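Side-chain contacts in antitoxin HipB (Escherichia coli, PDB 4Z5H), which neutralises the toxin HipA and, as a homodimer, binds and bends operator DNA to repress transcription of the hipBA operon: residues A[5-8]-A[9-12]; A[16-19]-A[20-24]; A[39-42]-A[43-47]; A[49-52]-A[53-56]. The protein carries 1 engineered substitution. All coordinates share one frame; numbering follows the deposited sequence.

Contact 1. Residues A[5-8]-A[9-12]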
loop_
_atom_site.group_PDB
_atom_site.type_symbol
_atom_site.label_atom_id
_atom_site.label_comp_id
_atom_site.label_asym_id
_atom_site.label_seq_id
_atom_site.Cartn_x
_atom_site.Cartn_y
_atom_site.Cartn_z
ATOM N N ILE A 5 8.135 5.505 3.122
ATOM C CA ILE A 5 8.101 4.900 1.806
ATOM C C ILE A 5 7.199 5.705 0.864
ATOM O O ILE A 5 6.118 6.108 1.246
ATOM C CB ILE A 5 7.661 3.425 1.914
ATOM C CG1 ILE A 5 8.719 2.666 2.717
ATOM C CG2 ILE A 5 7.371 2.809 0.551
ATOM C CD1 ILE A 5 8.293 1.343 3.249
ATOM N N TYR A 6 7.697 5.967 -0.335
ATOM C CA TYR A 6 7.052 6.824 -1.303
ATOM C C TYR A 6 6.686 6.199 -2.651
ATOM O O TYR A 6 6.130 6.849 -3.480
ATOM C CB TYR A 6 7.899 8.071 -1.531
ATOM C CG TYR A 6 8.179 8.864 -0.283
ATOM C CD1 TYR A 6 9.211 8.518 0.563
ATOM C CD2 TYR A 6 7.407 9.952 0.051
ATOM C CE1 TYR A 6 9.470 9.242 1.691
ATOM C CE2 TYR A 6 7.651 10.673 1.183
ATOM C CZ TYR A 6 8.688 10.314 2.000
ATOM O OH TYR A 6 8.930 11.009 3.123
ATOM N N SER A 7 7.042 4.948 -2.869
ATOM C CA SER A 7 6.733 4.285 -4.119
ATOM C C SER A 7 6.603 2.767 -4.031
ATOM O O SER A 7 7.083 2.141 -3.119
ATOM C CB SER A 7 7.754 4.637 -5.209
ATOM O OG SER A 7 8.974 3.965 -5.023
ATOM N N PRO A 8 6.003 2.173 -5.054
ATOM C CA PRO A 8 5.875 0.719 -5.075
ATOM C C PRO A 8 7.257 0.048 -5.044
ATOM O O PRO A 8 7.414 -0.868 -4.303
ATOM C CB PRO A 8 5.155 0.438 -6.389
ATOM C CG PRO A 8 4.450 1.706 -6.706
ATOM C CD PRO A 8 5.367 2.776 -6.230
ATOM N N THR A 9 8.234 0.557 -5.776
ATOM C CA THR A 9 9.570 -0.011 -5.758
ATOM C C THR A 9 10.217 0.044 -4.368
ATOM O O THR A 9 10.737 -0.937 -3.906
ATOM C CB THR A 9 10.494 0.708 -6.763
ATOM O OG1 THR A 9 10.014 0.508 -8.082
ATOM C CG2 THR A 9 11.925 0.201 -6.650
ATOM N N GLN A 10 10.119 1.183 -3.708
ATOM C CA GLN A 10 10.627 1.350 -2.367
ATOM C C GLN A 10 9.909 0.399 -1.411
ATOM O O GLN A 10 10.522 -0.199 -0.572
ATOM C CB GLN A 10 10.452 2.789 -1.895
ATOM C CG GLN A 10 11.396 3.799 -2.512
ATOM C CD GLN A 10 11.081 5.229 -2.130
ATOM O OE1 GLN A 10 10.418 5.492 -1.164
ATOM N NE2 GLN A 10 11.579 6.148 -2.905
ATOM N N LEU A 11 8.607 0.267 -1.588
ATOM C CA LEU A 11 7.815 -0.613 -0.765
ATOM C C LEU A 11 8.237 -2.074 -0.923
ATOM O O LEU A 11 8.417 -2.763 0.051
ATOM C CB LEU A 11 6.341 -0.465 -1.106
ATOM C CG LEU A 11 5.349 -1.348 -0.361
ATOM C CD1 LEU A 11 5.510 -1.318 1.142
ATOM C CD2 LEU A 11 3.922 -1.057 -0.791
ATOM N N ALA A 12 8.385 -2.506 -2.164
ATOM C CA ALA A 12 8.784 -3.865 -2.479
ATOM C C ALA A 12 10.190 -4.181 -1.959
ATOM O O ALA A 12 10.412 -5.219 -1.401
ATOM C CB ALA A 12 8.699 -4.117 -3.972
#

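Contact 2. Residues A[16-19]-A[20-24]. With nucleotides of chain B.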
loop_
_atom_site.group_PDB
_atom_site.type_symbol
_atom_site.label_atom_id
_atom_site.label_comp_id
_atom_site.label_asym_id
_atom_site.label_seq_id
_atom_site.Cartn_x
_atom_site.Cartn_y
_atom_site.Cartn_z
ATOM N N LYS A 16 10.918 -7.116 0.775
ATOM C CA LYS A 16 11.841 -8.180 0.414
ATOM C C LYS A 16 12.943 -8.275 1.468
ATOM O O LYS A 16 13.329 -9.339 1.869
ATOM C CB LYS A 16 12.445 -7.935 -0.957
ATOM C CG LYS A 16 13.431 -8.995 -1.413
ATOM C CD LYS A 16 13.954 -8.715 -2.807
ATOM C CE LYS A 16 15.017 -9.707 -3.251
ATOM N NZ LYS A 16 15.348 -9.551 -4.677
ATOM N N LEU A 17 13.418 -7.124 1.917
ATOM C CA LEU A 17 14.460 -7.079 2.914
ATOM C C LEU A 17 13.996 -7.739 4.202
ATOM O O LEU A 17 14.717 -8.511 4.775
ATOM C CB LEU A 17 14.902 -5.647 3.161
ATOM C CG LEU A 17 16.065 -5.423 4.129
ATOM C CD1 LEU A 17 17.294 -6.220 3.729
ATOM C CD2 LEU A 17 16.400 -3.944 4.231
ATOM N N VAL A 18 12.763 -7.469 4.607
ATOM C CA VAL A 18 12.202 -8.106 5.772
ATOM C C VAL A 18 12.116 -9.618 5.572
ATOM O O VAL A 18 12.439 -10.372 6.470
ATOM C CB VAL A 18 10.817 -7.533 6.155
ATOM C CG1 VAL A 18 10.206 -8.348 7.270
ATOM C CG2 VAL A 18 10.917 -6.072 6.558
ATOM N N ARG A 19 11.692 -10.047 4.395
ATOM C CA ARG A 19 11.600 -11.463 4.147
ATOM C C ARG A 19 12.979 -12.123 4.254
ATOM O O ARG A 19 13.138 -13.085 4.946
ATOM C CB ARG A 19 11.022 -11.724 2.766
ATOM C CG ARG A 19 11.112 -13.162 2.324
ATOM C CD ARG A 19 10.435 -13.407 1.004
ATOM N NE ARG A 19 11.185 -12.960 -0.151
ATOM C CZ ARG A 19 12.241 -13.569 -0.668
ATOM N NH1 ARG A 19 12.805 -13.077 -1.745
ATOM N NH2 ARG A 19 12.710 -14.682 -0.136
ATOM N N GLN A 20 13.961 -11.541 3.600
ATOM C CA GLN A 20 15.305 -12.069 3.617
ATOM C C GLN A 20 15.941 -12.052 5.019
ATOM O O GLN A 20 16.569 -12.994 5.407
ATOM C CB GLN A 20 16.158 -11.340 2.605
ATOM C CG GLN A 20 15.820 -11.674 1.169
ATOM C CD GLN A 20 16.682 -10.932 0.178
ATOM O OE1 GLN A 20 17.186 -9.867 0.464
ATOM N NE2 GLN A 20 16.858 -11.509 -0.985
ATOM N N GLN A 21 15.722 -10.988 5.771
ATOM C CA GLN A 21 16.260 -10.830 7.119
ATOM C C GLN A 21 15.746 -11.910 8.045
ATOM O O GLN A 21 16.441 -12.354 8.911
ATOM C CB GLN A 21 15.913 -9.465 7.705
ATOM C CG GLN A 21 16.904 -8.383 7.351
ATOM C CD GLN A 21 16.430 -6.979 7.695
ATOM O OE1 GLN A 21 15.272 -6.749 8.025
ATOM N NE2 GLN A 21 17.341 -6.037 7.608
ATOM N N ASN A 22 14.508 -12.311 7.835
ATOM C CA ASN A 22 13.888 -13.354 8.598
ATOM C C ASN A 22 14.138 -14.757 8.053
ATOM O O ASN A 22 13.687 -15.718 8.623
ATOM C CB ASN A 22 12.390 -13.079 8.732
ATOM C CG ASN A 22 12.096 -12.001 9.740
ATOM O OD1 ASN A 22 12.045 -12.258 10.920
ATOM N ND2 ASN A 22 11.953 -10.792 9.283
ATOM N N GLY A 23 14.850 -14.846 6.945
ATOM C CA GLY A 23 15.092 -16.107 6.272
ATOM C C GLY A 23 13.905 -16.852 5.678
ATOM O O GLY A 23 13.939 -18.048 5.570
ATOM N N TRP A 24 12.862 -16.142 5.289
ATOM C CA TRP A 24 11.688 -16.764 4.713
ATOM C C TRP A 24 11.789 -16.894 3.197
ATOM O O TRP A 24 12.320 -16.040 2.533
ATOM C CB TRP A 24 10.409 -16.019 5.110
ATOM C CG TRP A 24 10.130 -15.995 6.582
ATOM C CD1 TRP A 24 10.267 -17.021 7.451
ATOM C CD2 TRP A 24 9.669 -14.887 7.346
ATOM N NE1 TRP A 24 9.923 -16.631 8.701
ATOM C CE2 TRP A 24 9.556 -15.317 8.670
ATOM C CE3 TRP A 24 9.343 -13.567 7.041
ATOM C CZ2 TRP A 24 9.121 -14.478 9.687
ATOM C CZ3 TRP A 24 8.926 -12.744 8.040
ATOM C CH2 TRP A 24 8.813 -13.196 9.348
ATOM P P DT B 2 13.715 -17.556 -2.337
ATOM O OP1 DT B 2 14.409 -16.458 -1.715
ATOM O OP2 DT B 2 12.399 -17.924 -1.871
ATOM O "O5'" DT B 2 13.581 -17.290 -3.889
ATOM C "C5'" DT B 2 14.717 -16.975 -4.690
ATOM C "C4'" DT B 2 14.328 -16.883 -6.146
ATOM O "O4'" DT B 2 14.084 -18.201 -6.685
ATOM C "C3'" DT B 2 13.076 -16.057 -6.453
ATOM O "O3'" DT B 2 13.333 -15.317 -7.639
ATOM C "C2'" DT B 2 12.042 -17.111 -6.792
ATOM C "C1'" DT B 2 12.917 -18.151 -7.467
ATOM N N1 DT B 2 12.372 -19.513 -7.572
ATOM C C2 DT B 2 12.743 -20.284 -8.651
ATOM O O2 DT B 2 13.503 -19.898 -9.515
ATOM N N3 DT B 2 12.176 -21.529 -8.683
ATOM C C4 DT B 2 11.304 -22.072 -7.764
ATOM O O4 DT B 2 10.884 -23.206 -7.925
ATOM C C5 DT B 2 10.941 -21.203 -6.671
ATOM C C7 DT B 2 10.004 -21.709 -5.621
ATOM C C6 DT B 2 11.494 -19.986 -6.625
HETATM O O HOH W 1 15.447 -13.929 -2.470
#

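Contact 3. Residues A[39-42]-A[43-47]. With nucleotides of chain B; nucleotides of chain C.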
loop_
_atom_site.group_PDB
_atom_site.type_symbol
_atom_site.label_atom_id
_atom_site.label_comp_id
_atom_site.label_asym_id
_atom_site.label_seq_id
_atom_site.Cartn_x
_atom_site.Cartn_y
_atom_site.Cartn_z
ATOM N N THR A 39 3.373 -14.821 -7.731
ATOM C CA THR A 39 2.805 -13.534 -7.383
ATOM C C THR A 39 3.736 -12.737 -6.464
ATOM O O THR A 39 3.944 -11.562 -6.654
ATOM C CB THR A 39 1.432 -13.698 -6.710
ATOM O OG1 THR A 39 0.553 -14.400 -7.577
ATOM C CG2 THR A 39 0.838 -12.344 -6.341
ATOM N N ILE A 40 4.303 -13.405 -5.480
ATOM C CA ILE A 40 5.265 -12.759 -4.613
ATOM C C ILE A 40 6.502 -12.320 -5.415
ATOM O O ILE A 40 7.013 -11.239 -5.231
ATOM C CB ILE A 40 5.639 -13.629 -3.394
ATOM C CG1 ILE A 40 4.420 -13.844 -2.492
ATOM C CG2 ILE A 40 6.788 -13.012 -2.624
ATOM C CD1 ILE A 40 4.677 -14.746 -1.321
ATOM N N SER A 41 6.949 -13.161 -6.329
ATOM C CA SER A 41 8.082 -12.797 -7.152
ATOM C C SER A 41 7.729 -11.550 -7.990
ATOM O O SER A 41 8.511 -10.644 -8.100
ATOM C CB SER A 41 8.527 -13.961 -8.028
ATOM O OG SER A 41 9.445 -13.556 -8.991
ATOM N N ASN A 42 6.535 -11.513 -8.542
ATOM C CA ASN A 42 6.110 -10.358 -9.308
ATOM C C ASN A 42 6.056 -9.098 -8.441
ATOM O O ASN A 42 6.443 -8.061 -8.893
ATOM C CB ASN A 42 4.785 -10.580 -10.038
ATOM C CG ASN A 42 4.412 -9.420 -10.957
ATOM O OD1 ASN A 42 4.924 -9.294 -12.045
ATOM N ND2 ASN A 42 3.535 -8.563 -10.494
ATOM N N PHE A 43 5.592 -9.219 -7.200
ATOM C CA PHE A 43 5.526 -8.077 -6.312
ATOM C C PHE A 43 6.920 -7.517 -6.025
ATOM O O PHE A 43 7.125 -6.342 -6.127
ATOM C CB PHE A 43 4.837 -8.441 -4.988
ATOM C CG PHE A 43 5.061 -7.444 -3.875
ATOM C CD1 PHE A 43 4.504 -6.185 -3.928
ATOM C CD2 PHE A 43 5.869 -7.752 -2.809
ATOM C CE1 PHE A 43 4.727 -5.275 -2.911
ATOM C CE2 PHE A 43 6.087 -6.858 -1.788
ATOM C CZ PHE A 43 5.518 -5.616 -1.834
ATOM N N GLU A 44 7.847 -8.389 -5.669
ATOM C CA GLU A 44 9.193 -7.977 -5.305
ATOM C C GLU A 44 9.921 -7.296 -6.474
ATOM O O GLU A 44 10.624 -6.346 -6.288
ATOM C CB GLU A 44 9.987 -9.148 -4.719
ATOM C CG GLU A 44 9.485 -9.589 -3.351
ATOM C CD GLU A 44 10.384 -10.599 -2.642
ATOM O OE1 GLU A 44 11.269 -11.172 -3.273
ATOM O OE2 GLU A 44 10.191 -10.794 -1.447
ATOM N N ASN A 45 9.727 -7.810 -7.671
ATOM C CA ASN A 45 10.425 -7.313 -8.837
ATOM C C ASN A 45 9.697 -6.315 -9.717
ATOM O O ASN A 45 10.307 -5.497 -10.343
ATOM C CB ASN A 45 10.951 -8.485 -9.653
ATOM C CG ASN A 45 11.909 -9.316 -8.859
ATOM O OD1 ASN A 45 12.990 -8.866 -8.546
ATOM N ND2 ASN A 45 11.491 -10.500 -8.474
ATOM N N ASN A 46 8.392 -6.425 -9.757
ATOM C CA ASN A 46 7.589 -5.631 -10.628
ATOM C C ASN A 46 6.348 -5.088 -9.888
ATOM O O ASN A 46 5.242 -5.347 -10.290
ATOM C CB ASN A 46 7.195 -6.526 -11.791
ATOM C CG ASN A 46 6.606 -5.768 -12.941
ATOM O OD1 ASN A 46 7.005 -4.661 -13.226
ATOM N ND2 ASN A 46 5.644 -6.366 -13.603
ATOM N N PRO A 47 6.565 -4.327 -8.821
ATOM C CA PRO A 47 5.482 -3.953 -7.894
ATOM C C PRO A 47 4.402 -2.961 -8.375
ATOM O O PRO A 47 3.353 -2.900 -7.785
ATOM C CB PRO A 47 6.222 -3.364 -6.710
ATOM C CG PRO A 47 7.451 -2.821 -7.289
ATOM C CD PRO A 47 7.844 -3.762 -8.381
ATOM P P DA B 3 13.011 -13.792 -7.757
ATOM O OP1 DA B 3 14.016 -13.065 -7.033
ATOM O OP2 DA B 3 11.612 -13.588 -7.429
ATOM O "O5'" DA B 3 13.204 -13.547 -9.304
ATOM C "C5'" DA B 3 14.438 -13.896 -9.949
ATOM C "C4'" DA B 3 14.199 -14.550 -11.290
ATOM O "O4'" DA B 3 13.645 -15.873 -11.127
ATOM C "C3'" DA B 3 13.265 -13.806 -12.245
ATOM O "O3'" DA B 3 13.878 -13.830 -13.528
ATOM C "C2'" DA B 3 11.989 -14.620 -12.192
ATOM C "C1'" DA B 3 12.503 -16.021 -11.932
ATOM N N9 DA B 3 11.579 -16.901 -11.229
ATOM C C8 DA B 3 10.818 -16.612 -10.129
ATOM N N7 DA B 3 10.089 -17.616 -9.713
ATOM C C5 DA B 3 10.409 -18.644 -10.585
ATOM C C6 DA B 3 9.973 -19.979 -10.680
ATOM N N6 DA B 3 9.086 -20.530 -9.855
ATOM N N1 DA B 3 10.477 -20.730 -11.678
ATOM C C2 DA B 3 11.367 -20.180 -12.506
ATOM N N3 DA B 3 11.841 -18.941 -12.530
ATOM C C4 DA B 3 11.322 -18.217 -11.527
ATOM P P DA C 13 -1.255 -9.219 -8.514
ATOM O OP1 DA C 13 -1.699 -8.599 -7.271
ATOM O OP2 DA C 13 0.161 -9.456 -8.737
ATOM O "O5'" DA C 13 -2.025 -10.592 -8.695
ATOM C "C5'" DA C 13 -3.441 -10.681 -8.499
ATOM C "C4'" DA C 13 -3.928 -12.055 -8.892
ATOM O "O4'" DA C 13 -3.900 -12.187 -10.328
ATOM C "C3'" DA C 13 -3.087 -13.209 -8.334
ATOM O "O3'" DA C 13 -3.928 -14.091 -7.597
ATOM C "C2'" DA C 13 -2.501 -13.873 -9.564
ATOM C "C1'" DA C 13 -3.489 -13.494 -10.646
ATOM N N9 DA C 13 -2.922 -13.477 -11.989
ATOM C C8 DA C 13 -1.684 -13.033 -12.373
ATOM N N7 DA C 13 -1.447 -13.167 -13.654
ATOM C C5 DA C 13 -2.608 -13.744 -14.147
ATOM C C6 DA C 13 -2.990 -14.145 -15.437
ATOM N N6 DA C 13 -2.216 -14.011 -16.513
ATOM N N1 DA C 13 -4.213 -14.693 -15.587
ATOM C C2 DA C 13 -4.990 -14.829 -14.508
ATOM N N3 DA C 13 -4.745 -14.491 -13.245
ATOM C C4 DA C 13 -3.522 -13.948 -13.131
ATOM P P DA C 12 1.425 -7.081 -14.155
ATOM O OP1 DA C 12 2.357 -6.475 -13.206
ATOM O OP2 DA C 12 1.862 -8.192 -15.001
ATOM O "O5'" DA C 12 0.162 -7.528 -13.310
ATOM C "C5'" DA C 12 -0.735 -6.554 -12.763
ATOM C "C4'" DA C 12 -1.685 -7.216 -11.796
ATOM O "O4'" DA C 12 -2.696 -7.929 -12.533
ATOM C "C3'" DA C 12 -1.042 -8.256 -10.891
ATOM O "O3'" DA C 12 -1.786 -8.352 -9.687
ATOM C "C2'" DA C 12 -1.173 -9.533 -11.696
ATOM C "C1'" DA C 12 -2.468 -9.325 -12.467
ATOM N N9 DA C 12 -2.432 -9.821 -13.836
ATOM C C8 DA C 12 -1.398 -9.771 -14.735
ATOM N N7 DA C 12 -1.692 -10.268 -15.909
ATOM C C5 DA C 12 -3.015 -10.661 -15.779
ATOM C C6 DA C 12 -3.912 -11.259 -16.673
ATOM N N6 DA C 12 -3.601 -11.580 -17.930
ATOM N N1 DA C 12 -5.158 -11.524 -16.227
ATOM C C2 DA C 12 -5.472 -11.193 -14.970
ATOM N N3 DA C 12 -4.717 -10.626 -14.036
ATOM C C4 DA C 12 -3.485 -10.382 -14.511
#

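Contact 4. Residues A[49-52]-A[53-56]. With nucleotides of chain C.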
loop_
_atom_site.group_PDB
_atom_site.type_symbol
_atom_site.label_atom_id
_atom_site.label_comp_id
_atom_site.label_asym_id
_atom_site.label_seq_id
_atom_site.Cartn_x
_atom_site.Cartn_y
_atom_site.Cartn_z
ATOM N N ASN A 49 2.110 -2.499 -10.729
ATOM C CA ASN A 49 0.741 -2.872 -11.028
ATOM C C ASN A 49 0.165 -3.933 -10.100
ATOM O O ASN A 49 -0.906 -4.427 -10.334
ATOM C CB ASN A 49 0.572 -3.240 -12.497
ATOM C CG ASN A 49 0.957 -2.118 -13.423
ATOM O OD1 ASN A 49 1.752 -2.299 -14.304
ATOM N ND2 ASN A 49 0.392 -0.964 -13.221
ATOM N N THR A 50 0.905 -4.263 -9.056
ATOM C CA THR A 50 0.458 -5.160 -8.013
ATOM C C THR A 50 -0.778 -4.592 -7.281
ATOM O O THR A 50 -0.860 -3.428 -7.025
ATOM C CB THR A 50 1.594 -5.399 -7.003
ATOM O OG1 THR A 50 2.645 -6.108 -7.643
ATOM C CG2 THR A 50 1.121 -6.210 -5.835
ATOM N N THR A 51 -1.746 -5.440 -7.006
ATOM C CA THR A 51 -2.954 -5.031 -6.314
ATOM C C THR A 51 -2.793 -4.796 -4.808
ATOM O O THR A 51 -1.948 -5.380 -4.168
ATOM C CB THR A 51 -4.112 -6.014 -6.537
ATOM O OG1 THR A 51 -3.832 -7.249 -5.885
ATOM C CG2 THR A 51 -4.365 -6.224 -8.013
ATOM N N LEU A 52 -3.659 -3.971 -4.260
ATOM C CA LEU A 52 -3.646 -3.652 -2.856
ATOM C C LEU A 52 -3.870 -4.941 -2.048
ATOM O O LEU A 52 -3.273 -5.114 -1.025
ATOM C CB LEU A 52 -4.680 -2.585 -2.508
ATOM C CG LEU A 52 -4.368 -1.147 -2.913
ATOM C CD1 LEU A 52 -5.372 -0.147 -2.416
ATOM C CD2 LEU A 52 -2.974 -0.742 -2.486
ATOM N N THR A 53 -4.727 -5.821 -2.551
ATOM C CA THR A 53 -5.020 -7.077 -1.895
ATOM C C THR A 53 -3.767 -7.947 -1.775
ATOM O O THR A 53 -3.488 -8.474 -0.731
ATOM C CB THR A 53 -6.129 -7.860 -2.638
ATOM O OG1 THR A 53 -7.366 -7.175 -2.497
ATOM C CG2 THR A 53 -6.284 -9.248 -2.088
ATOM N N THR A 54 -3.009 -8.051 -2.846
ATOM C CA THR A 54 -1.780 -8.806 -2.796
ATOM C C THR A 54 -0.833 -8.184 -1.768
ATOM O O THR A 54 -0.281 -8.882 -0.960
ATOM C CB THR A 54 -1.114 -8.893 -4.173
ATOM O OG1 THR A 54 -1.904 -9.711 -5.031
ATOM C CG2 THR A 54 0.271 -9.472 -4.061
ATOM N N PHE A 55 -0.729 -6.865 -1.763
ATOM C CA PHE A 55 0.161 -6.187 -0.849
ATOM C C PHE A 55 -0.207 -6.497 0.607
ATOM O O PHE A 55 0.640 -6.905 1.357
ATOM C CB PHE A 55 0.092 -4.681 -1.114
ATOM C CG PHE A 55 0.568 -3.818 0.022
ATOM C CD1 PHE A 55 1.792 -4.025 0.620
ATOM C CD2 PHE A 55 -0.220 -2.791 0.487
ATOM C CE1 PHE A 55 2.220 -3.225 1.646
ATOM C CE2 PHE A 55 0.200 -1.980 1.521
ATOM C CZ PHE A 55 1.424 -2.201 2.101
ATOM N N PHE A 56 -1.476 -6.366 0.971
ATOM C CA PHE A 56 -1.890 -6.628 2.339
ATOM C C PHE A 56 -1.691 -8.073 2.796
ATOM O O PHE A 56 -1.347 -8.309 3.909
ATOM C CB PHE A 56 -3.274 -6.065 2.663
ATOM C CG PHE A 56 -3.263 -4.592 2.935
ATOM C CD1 PHE A 56 -2.861 -4.101 4.160
ATOM C CD2 PHE A 56 -3.601 -3.695 1.948
ATOM C CE1 PHE A 56 -2.818 -2.747 4.399
ATOM C CE2 PHE A 56 -3.566 -2.336 2.179
ATOM C CZ PHE A 56 -3.167 -1.858 3.399
ATOM P P DA C 13 -1.255 -9.219 -8.514
ATOM O OP1 DA C 13 -1.699 -8.599 -7.271
ATOM O OP2 DA C 13 0.161 -9.456 -8.737
ATOM O "O5'" DA C 13 -2.025 -10.592 -8.695
ATOM C "C5'" DA C 13 -3.441 -10.681 -8.499
ATOM C "C4'" DA C 13 -3.928 -12.055 -8.892
ATOM O "O4'" DA C 13 -3.900 -12.187 -10.328
ATOM C "C3'" DA C 13 -3.087 -13.209 -8.334
ATOM O "O3'" DA C 13 -3.928 -14.091 -7.597
ATOM C "C2'" DA C 13 -2.501 -13.873 -9.564
ATOM C "C1'" DA C 13 -3.489 -13.494 -10.646
ATOM N N9 DA C 13 -2.922 -13.477 -11.989
ATOM C C8 DA C 13 -1.684 -13.033 -12.373
ATOM N N7 DA C 13 -1.447 -13.167 -13.654
ATOM C C5 DA C 13 -2.608 -13.744 -14.147
ATOM C C6 DA C 13 -2.990 -14.145 -15.437
ATOM N N6 DA C 13 -2.216 -14.011 -16.513
ATOM N N1 DA C 13 -4.213 -14.693 -15.587
ATOM C C2 DA C 13 -4.990 -14.829 -14.508
ATOM N N3 DA C 13 -4.745 -14.491 -13.245
ATOM C C4 DA C 13 -3.522 -13.948 -13.131
ATOM P P DA C 12 1.425 -7.081 -14.155
ATOM O OP1 DA C 12 2.357 -6.475 -13.206
ATOM O OP2 DA C 12 1.862 -8.192 -15.001
ATOM O "O5'" DA C 12 0.162 -7.528 -13.310
ATOM C "C5'" DA C 12 -0.735 -6.554 -12.763
ATOM C "C4'" DA C 12 -1.685 -7.216 -11.796
ATOM O "O4'" DA C 12 -2.696 -7.929 -12.533
ATOM C "C3'" DA C 12 -1.042 -8.256 -10.891
ATOM O "O3'" DA C 12 -1.786 -8.352 -9.687
ATOM C "C2'" DA C 12 -1.173 -9.533 -11.696
ATOM C "C1'" DA C 12 -2.468 -9.325 -12.467
ATOM N N9 DA C 12 -2.432 -9.821 -13.836
ATOM C C8 DA C 12 -1.398 -9.771 -14.735
ATOM N N7 DA C 12 -1.692 -10.268 -15.909
ATOM C C5 DA C 12 -3.015 -10.661 -15.779
ATOM C C6 DA C 12 -3.912 -11.259 -16.673
ATOM N N6 DA C 12 -3.601 -11.580 -17.930
ATOM N N1 DA C 12 -5.158 -11.524 -16.227
ATOM C C2 DA C 12 -5.472 -11.193 -14.970
ATOM N N3 DA C 12 -4.717 -10.626 -14.036
ATOM C C4 DA C 12 -3.485 -10.382 -14.511
#

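Contact 1. Residues A[5-8]-A[9-12]
Gln10 reaches back from the first turn of helix 8-21 across the loop before it, and its OE1 accepts a hydrogen bond from Tyr6 N at 2.9 Å. CG lies anti to the carbonyl carbon (chi1 -74°) and the chain runs extended beyond it, which carries the amide back past the helix start. Tyr6 N stands above the carbonyl plane of the amide, 38° out of it, rather than on a lone pair. OE1 also comes to the edge of the Tyr6 ring, 3.7 Å from CD1, with ring and amide planes steeply inclined.

Beneath this bridge the packing is tight. The CG2 branch of Ile5 lies 3.8 Å from Leu11 CB and 3.5 Å from Leu11 N. Phe56 of the second subunit packs on Ile5, Pro8 and Leu11, while Pro47 and Asp48 of the same chain cover Pro8. Tyr6, Thr9 and Gln10, by contrast, are exposed; the Tyr6 hydroxyl is hydrogen-bonded to Ala71 O.

Ser7 OG accepts from Gln10 N at 3.3 Å in an almost straight bond (170°), and Ser7 O receives Leu11 N at 2.9 Å. The side chain of Ser7 thus serves a first-turn amide that has no preceding helical turn to bond to: a serine N-cap, followed by proline as the first helical residue.

Contact 2. Residues A[16-19]-A[20-24]
Arg19 joins Trp24 through NH2, which donates to Trp24 O at 3.0 Å; the acceptor lies at the guanidinium edge and the donor in the carbonyl plane. The same nitrogen donates to OP1 of DT2 in chain B at 2.9 Å. A bend at chi3 (77°) after an extended start turns the guanidinium toward both, while Gln20 CG lies loosely over the rim of one face.

Further out, a water takes hydrogens from Arg19 NH1 and Gln20 NE2 and gives one to that OP1. Glu44 forms a salt bridge with Arg19 NE and so gives the guanidinium a further partner.

The helix end places Trp24: Trp24 N reaches Arg19 O at 3.1 Å and Gly23 N reaches Gln20 O at 3.0 Å, a Schellman motif with Gly23 at positive phi. Asn22 N and ND2 grip Val18 O from opposite faces of its plane, ND2 at 2.9 Å.

Held by carboxylate, carbonyl and phosphate together, Arg19 very probably stays protonated, and its charge would help to neutralise the DNA backbone.

Contact 3. Residues A[39-42]-A[43-47]
Phe43 N bonds to Thr39 O and Glu44 N to Ile40 O in regular helical fashion, and Asn46 N closes the last turn of helix 37-45 on Asn42 O at 2.7 Å. Asn45 grips Ser41 O twice, with its backbone N at 3.1 Å and its ND2 at 3.0 Å, from opposite faces of the carbonyl plane. ND2 makes a further, weak bond to OP2 of DA3 in chain B, to which Ser41 OG donates at 2.7 Å. Ser41 OG stands anti to the backbone N (chi1 169°), aimed at this phosphate.

Along another side of the helix, Asn46 ND2 gives a weak hydrogen bond to Asn42 OD1 at 3.4 Å, the two amides almost perpendicular (88°). Asn46 ND2 also lies 3.3 Å from OP1 of DA12 in chain C, with Asn42 ND2 a little farther from it. This helix, the second of the helix-turn-helix motif, thus meets both DNA strands. Behind it, Ile40 packs on helices 26-33 and 52-61, Phe43 on helices 8-21 and 52-61, and Leu52 of the second subunit covers Phe43 and Pro47.

Contact 4. Residues A[49-52]-A[53-56]
Thr51 O accepts from Phe55 N at 3.1 Å and Leu52 O from Phe56 N at 3.0 Å, and the extended residues Thr50 and Thr51 lead directly into the first turn of helix 52-61. Thr51 is the N-cap: its OG1, placed between backbone N and carbonyl carbon (chi1 69°), accepts from Thr54 N at 3.2 Å.

That hydroxyl also donates to OP1 of DA13 in chain C at 2.9 Å. Thr51 N donates to the same OP1 of DA13 at 3.2 Å. Thr54 OG1 is modelled so close to OP1 that the length of this third bond is doubtful. The phosphate oxygen sits at the start of the helix, where the helix dipole would probably favour its negative charge. In this HTH domain of the Cro/C1 type, the helix after the helix-turn-helix motif thereby holds the DNA backbone by its amino end.

Beside the polar cluster, Thr50 CG2 meets Thr54 CG2 at 3.8 Å, the side chains crossing at about a right angle. Further along, Phe56 CD2 comes within 3.3 Å of Leu52 O, which lies at the ring edge. Thr53 OG1 bonds to Asp48 O of the second subunit, and Leu52 packs on its Phe43.

In the fold
Contacts 1 and 2 share helix 8-21: contact 1 starts it, partly buried and turned to the second subunit; contact 2 ends it at the surface, beside DNA. Contacts 3 and 4 are largely buried, lie on successive helices and touch through Thr39 and Thr54 methyls, and both face the second subunit as well as DNA. Contacts 1 and 4 are alike in chemistry, each a hydroxyl N-cap, but the one in contact 4 also holds a phosphate. Contacts 2 and 3 lie instead at carboxyl ends of helices, where an asparagine side chain bonds back to a last-turn carbonyl, and the Arg19-Glu44 salt bridge ties them together. Contact 1, whose nearest atom is about 10 Å from the nucleic acid, meets contact 4 through Leu11 against Phe55.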